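Local coordinates for exotoxin 5 (Staphylococcus aureus subsp. aureus COL, PDB 3R2I), which is a secreted superantigen-like protein whose function is not established, though its family suggests a role in interfering with host immune defences, at residues D119-I127 / S181-I189. Sequence-based numbering, arbitrary orientation.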
ATOM      1  N   ASP A 119       0.398   8.583  10.630  1.00 25.13           N
ATOM      2  CA  ASP A 119       0.795   8.745   9.243  1.00 25.47           C
ATOM      3  C   ASP A 119      -0.222   8.009   8.417  1.00 23.78           C
ATOM      4  O   ASP A 119      -0.711   6.957   8.834  1.00 24.31           O
ATOM      5  CB  ASP A 119       2.148   8.110   8.941  1.00 26.75           C
ATOM      6  CG  ASP A 119       3.308   8.894   9.487  1.00 29.35           C
ATOM      7  OD1 ASP A 119       3.128  10.049   9.924  1.00 35.69           O
ATOM      8  OD2 ASP A 119       4.419   8.329   9.474  1.00 34.65           O
ATOM      9  N   VAL A 120      -0.492   8.514   7.217  1.00 23.88           N
ATOM     10  CA  VAL A 120      -1.449   7.873   6.341  1.00 24.35           C
ATOM     11  C   VAL A 120      -0.948   7.753   4.913  1.00 23.93           C
ATOM     12  O   VAL A 120      -0.436   8.704   4.355  1.00 26.34           O
ATOM     13  CB  VAL A 120      -2.838   8.606   6.364  1.00 24.24           C
ATOM     14  CG1 VAL A 120      -3.718   8.101   5.288  1.00 24.76           C
ATOM     15  CG2 VAL A 120      -3.535   8.420   7.771  1.00 24.80           C
ATOM     16  N   PHE A 121      -1.051   6.544   4.357  1.00 22.66           N
ATOM     17  CA  PHE A 121      -0.698   6.311   2.978  1.00 20.35           C
ATOM     18  C   PHE A 121      -2.040   6.247   2.298  1.00 17.90           C
ATOM     19  O   PHE A 121      -2.848   5.360   2.558  1.00 17.32           O
ATOM     20  CB  PHE A 121       0.086   5.040   2.747  1.00 20.17           C
ATOM     21  CG  PHE A 121       0.428   4.828   1.299  1.00 18.54           C
ATOM     22  CD1 PHE A 121       1.460   5.522   0.716  1.00 20.34           C
ATOM     23  CD2 PHE A 121      -0.284   3.950   0.525  1.00 19.47           C
ATOM     24  CE1 PHE A 121       1.763   5.349  -0.623  1.00 22.19           C
ATOM     25  CE2 PHE A 121       0.033   3.765  -0.801  1.00 18.04           C
ATOM     26  CZ  PHE A 121       1.046   4.467  -1.372  1.00 18.84           C
ATOM     27  N   ALA A 122      -2.275   7.185   1.411  1.00 16.10           N
ATOM     28  CA  ALA A 122      -3.594   7.295   0.782  1.00 16.94           C
ATOM     29  C   ALA A 122      -3.580   7.059  -0.696  1.00 16.61           C
ATOM     30  O   ALA A 122      -2.691   7.516  -1.415  1.00 17.51           O
ATOM     31  CB  ALA A 122      -4.200   8.670   1.085  1.00 15.58           C
ATOM     32  N   VAL A 123      -4.542   6.263  -1.126  1.00 18.57           N
ATOM     33  CA  VAL A 123      -4.726   5.949  -2.530  1.00 19.19           C
ATOM     34  C   VAL A 123      -6.205   6.168  -2.740  1.00 20.36           C
ATOM     35  O   VAL A 123      -7.013   5.664  -1.980  1.00 20.44           O
ATOM     36  CB  VAL A 123      -4.448   4.500  -2.816  1.00 20.15           C
ATOM     37  CG1 VAL A 123      -4.860   4.189  -4.280  1.00 21.36           C
ATOM     38  CG2 VAL A 123      -2.991   4.190  -2.532  1.00 19.85           C
ATOM     39  N   PRO A 124      -6.584   6.891  -3.778  1.00 21.56           N
ATOM     40  CA  PRO A 124      -8.020   7.088  -3.851  1.00 22.66           C
ATOM     41  C   PRO A 124      -8.840   5.953  -4.402  1.00 23.31           C
ATOM     42  O   PRO A 124      -8.482   5.363  -5.414  1.00 23.28           O
ATOM     43  CB  PRO A 124      -8.153   8.266  -4.838  1.00 24.52           C
ATOM     44  CG  PRO A 124      -6.900   8.220  -5.642  1.00 24.27           C
ATOM     45  CD  PRO A 124      -5.847   7.781  -4.693  1.00 22.27           C
ATOM     46  N   GLU A 125      -9.955   5.696  -3.772  1.00 22.83           N
ATOM     47  CA  GLU A 125     -10.964   4.835  -4.307  1.00 22.12           C
ATOM     48  C   GLU A 125     -11.923   5.635  -5.154  1.00 22.38           C
ATOM     49  O   GLU A 125     -12.547   5.134  -6.036  1.00 21.71           O
ATOM     50  CB  GLU A 125     -11.689   4.124  -3.187  1.00 21.50           C
ATOM     51  CG  GLU A 125     -10.804   3.416  -2.190  1.00 21.97           C
ATOM     52  CD  GLU A 125     -10.136   2.145  -2.711  1.00 23.56           C
ATOM     53  OE1 GLU A 125     -10.596   1.583  -3.650  1.00 24.32           O
ATOM     54  OE2 GLU A 125      -9.133   1.712  -2.185  1.00 21.99           O
ATOM     55  N   LEU A 126     -11.998   6.900  -4.833  1.00 24.29           N
ATOM     56  CA  LEU A 126     -12.794   7.892  -5.492  1.00 23.72           C
ATOM     57  C   LEU A 126     -12.165   9.212  -5.113  1.00 22.46           C
ATOM     58  O   LEU A 126     -11.666   9.364  -4.049  1.00 21.09           O
ATOM     59  CB  LEU A 126     -14.231   7.820  -4.993  1.00 25.93           C
ATOM     60  CG  LEU A 126     -15.370   8.735  -5.373  1.00 27.02           C
ATOM     61  CD1 LEU A 126     -16.664   8.011  -5.192  1.00 23.24           C
ATOM     62  CD2 LEU A 126     -15.361   9.957  -4.572  1.00 21.10           C
ATOM     63  N   ILE A 127     -12.188  10.155  -6.019  1.00 22.34           N
ATOM     64  CA  ILE A 127     -11.894  11.519  -5.695  1.00 23.41           C
ATOM     65  C   ILE A 127     -13.161  12.305  -5.882  1.00 25.42           C
ATOM     66  O   ILE A 127     -13.755  12.201  -6.901  1.00 25.82           O
ATOM     67  CB  ILE A 127     -10.798  12.104  -6.563  1.00 23.90           C
ATOM     68  CG1 ILE A 127      -9.578  11.192  -6.581  1.00 24.06           C
ATOM     69  CG2 ILE A 127     -10.557  13.532  -6.194  1.00 20.63           C
ATOM     70  CD1 ILE A 127      -8.391  11.691  -7.205  1.00 27.03           C
ATOM     71  N   SER A 181       2.651   0.174   6.128  1.00 22.95           N
ATOM     72  CA  SER A 181       1.459  -0.629   5.893  1.00 21.50           C
ATOM     73  C   SER A 181       1.679  -1.517   4.702  1.00 20.05           C
ATOM     74  O   SER A 181       2.404  -1.163   3.758  1.00 17.72           O
ATOM     75  CB  SER A 181       0.220   0.231   5.620  1.00 21.57           C
ATOM     76  OG  SER A 181       0.386   1.024   4.470  1.00 21.48           O
ATOM     77  N   LEU A 182       1.045  -2.679   4.750  1.00 19.13           N
ATOM     78  CA  LEU A 182       1.093  -3.590   3.632  1.00 19.07           C
ATOM     79  C   LEU A 182       0.500  -2.862   2.386  1.00 18.79           C
ATOM     80  O   LEU A 182       0.957  -3.056   1.268  1.00 19.50           O
ATOM     81  CB  LEU A 182       0.291  -4.843   3.984  1.00 19.68           C
ATOM     82  CG  LEU A 182       0.202  -5.925   2.916  1.00 18.72           C
ATOM     83  CD1 LEU A 182       1.600  -6.507   2.569  1.00 13.87           C
ATOM     84  CD2 LEU A 182      -0.698  -6.998   3.430  1.00 13.10           C
ATOM     85  N   LYS A 183      -0.496  -2.007   2.617  1.00 16.86           N
ATOM     86  CA  LYS A 183      -1.140  -1.234   1.582  1.00 15.75           C
ATOM     87  C   LYS A 183      -0.090  -0.491   0.821  1.00 16.63           C
ATOM     88  O   LYS A 183      -0.126  -0.428  -0.385  1.00 15.59           O
ATOM     89  CB  LYS A 183      -2.080  -0.162   2.205  1.00 16.01           C
ATOM     90  CG  LYS A 183      -2.886   0.717   1.207  1.00 12.21           C
ATOM     91  CD  LYS A 183      -3.563   1.840   1.934  1.00 13.31           C
ATOM     92  CE  LYS A 183      -4.368   2.769   1.067  1.00 17.61           C
ATOM     93  NZ  LYS A 183      -5.495   2.081   0.324  1.00 21.01           N
ATOM     94  N   GLU A 184       0.839   0.121   1.541  1.00 19.61           N
ATOM     95  CA  GLU A 184       1.867   0.936   0.873  1.00 19.76           C
ATOM     96  C   GLU A 184       2.815   0.116   0.044  1.00 18.47           C
ATOM     97  O   GLU A 184       3.182   0.488  -1.064  1.00 17.68           O
ATOM     98  CB  GLU A 184       2.621   1.780   1.902  1.00 20.80           C
ATOM     99  CG  GLU A 184       3.851   2.523   1.342  1.00 21.05           C
ATOM    100  CD  GLU A 184       4.344   3.630   2.265  1.00 26.32           C
ATOM    101  OE1 GLU A 184       3.643   3.969   3.266  1.00 28.77           O
ATOM    102  OE2 GLU A 184       5.428   4.181   1.952  1.00 28.48           O
ATOM    103  N   LEU A 185       3.259  -0.999   0.603  1.00 20.68           N
ATOM    104  CA  LEU A 185       4.191  -1.867  -0.107  1.00 19.91           C
ATOM    105  C   LEU A 185       3.540  -2.402  -1.376  1.00 18.88           C
ATOM    106  O   LEU A 185       4.115  -2.351  -2.463  1.00 21.31           O
ATOM    107  CB  LEU A 185       4.633  -2.998   0.787  1.00 20.09           C
ATOM    108  CG  LEU A 185       5.341  -2.513   2.027  1.00 23.46           C
ATOM    109  CD1 LEU A 185       5.726  -3.698   2.892  1.00 21.27           C
ATOM    110  CD2 LEU A 185       6.566  -1.632   1.687  1.00 21.75           C
ATOM    111  N   ASP A 186       2.329  -2.902  -1.231  1.00 18.51           N
ATOM    112  CA  ASP A 186       1.568  -3.413  -2.355  1.00 18.64           C
ATOM    113  C   ASP A 186       1.419  -2.356  -3.455  1.00 18.25           C
ATOM    114  O   ASP A 186       1.633  -2.612  -4.639  1.00 17.71           O
ATOM    115  CB  ASP A 186       0.188  -3.816  -1.852  1.00 19.60           C
ATOM    116  CG  ASP A 186      -0.792  -4.211  -2.981  1.00 20.15           C
ATOM    117  OD1 ASP A 186      -1.807  -3.473  -3.143  1.00 17.79           O
ATOM    118  OD2 ASP A 186      -0.572  -5.245  -3.663  1.00 15.56           O
ATOM    119  N   PHE A 187       1.081  -1.145  -3.062  1.00 18.70           N
ATOM    120  CA  PHE A 187       0.843  -0.123  -4.050  1.00 18.79           C
ATOM    121  C   PHE A 187       2.105   0.291  -4.781  1.00 18.84           C
ATOM    122  O   PHE A 187       2.140   0.319  -6.004  1.00 17.07           O
ATOM    123  CB  PHE A 187       0.224   1.109  -3.387  1.00 20.95           C
ATOM    124  CG  PHE A 187      -0.345   2.079  -4.373  1.00 16.17           C
ATOM    125  CD1 PHE A 187       0.361   3.161  -4.786  1.00 20.72           C
ATOM    126  CD2 PHE A 187      -1.543   1.831  -4.954  1.00 17.70           C
ATOM    127  CE1 PHE A 187      -0.174   4.028  -5.726  1.00 18.98           C
ATOM    128  CE2 PHE A 187      -2.061   2.683  -5.873  1.00 20.14           C
ATOM    129  CZ  PHE A 187      -1.372   3.786  -6.245  1.00 18.38           C
ATOM    130  N   LYS A 188       3.157   0.583  -4.033  1.00 19.42           N
ATOM    131  CA  LYS A 188       4.381   1.051  -4.666  1.00 20.19           C
ATOM    132  C   LYS A 188       5.049  -0.010  -5.542  1.00 20.11           C
ATOM    133  O   LYS A 188       5.592   0.302  -6.624  1.00 18.51           O
ATOM    134  CB  LYS A 188       5.343   1.622  -3.621  1.00 20.79           C
ATOM    135  CG  LYS A 188       4.828   2.908  -2.975  1.00 18.47           C
ATOM    136  CD  LYS A 188       5.811   3.454  -1.880  1.00 19.69           C
ATOM    137  CE  LYS A 188       5.329   4.823  -1.324  1.00 21.83           C
ATOM    138  NZ  LYS A 188       6.136   5.426  -0.186  1.00 19.43           N
ATOM    139  N   ILE A 189       4.987  -1.264  -5.106  1.00 18.41           N
ATOM    140  CA  ILE A 189       5.602  -2.327  -5.894  1.00 16.97           C
ATOM    141  C   ILE A 189       4.814  -2.547  -7.184  1.00 18.89           C
ATOM    142  O   ILE A 189       5.409  -2.661  -8.274  1.00 18.04           O
ATOM    143  CB  ILE A 189       5.709  -3.614  -5.102  1.00 18.31           C
ATOM    144  CG1 ILE A 189       6.683  -3.399  -3.922  1.00 17.60           C
ATOM    145  CG2 ILE A 189       6.205  -4.745  -6.017  1.00 13.87           C
ATOM    146  CD1 ILE A 189       6.623  -4.467  -2.811  1.00 15.53           C
TER
HETATM  147  O   HOH W   1      -7.652   3.453  -0.787  1.00 15.61           O
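F121 lays one face of its ring on the first turn of helix 182-197, over E184, whose CB sits 3.9 Å from the ring centroid in a CH-pi contact. The E184 carboxylate stacks beyond it, its plane 20° from that of the ring, with OE1 3.7 Å from F121 CD1. K188 closes in obliquely, bringing its CE toward F121 CE1, while its NZ forms a salt bridge with E184 OE2 at 2.6 Å, approaching from above the carboxylate plane. K177 and E73 add salt bridges to E184 and K188, respectively, so the charged ends that flank the phenyl group are paired.

One turn along from K183, F187 offers its ring to V123, whose CG2 lies almost over the centre, 3.7 Å from the centroid. With CG1 anti to the backbone N (chi1 172°), both methyls of V123 reach this ring. The two phenyl rings meet obliquely, their planes at 61°, and F121 CE2 rests against F187 CB. K183 runs extended past the edge of F121 and bends only at its last torsion; NZ then donates to V136 O and to a water that in turn donates to V123 O and E125 OE2. The other oxygen, E125 OE1, forms a salt bridge with K226.

The contact thus joins the OB-fold domain to the helix of the beta-grasp domain, the two-domain arrangement of the superantigen family. Where these two segments meet, aromatic and aliphatic groups give most of the contact; the E184-K188 pair lies along the F121 ring within the helix, and K183 NZ supplies the polar ties to the OB-fold domain, through V136 O and the water.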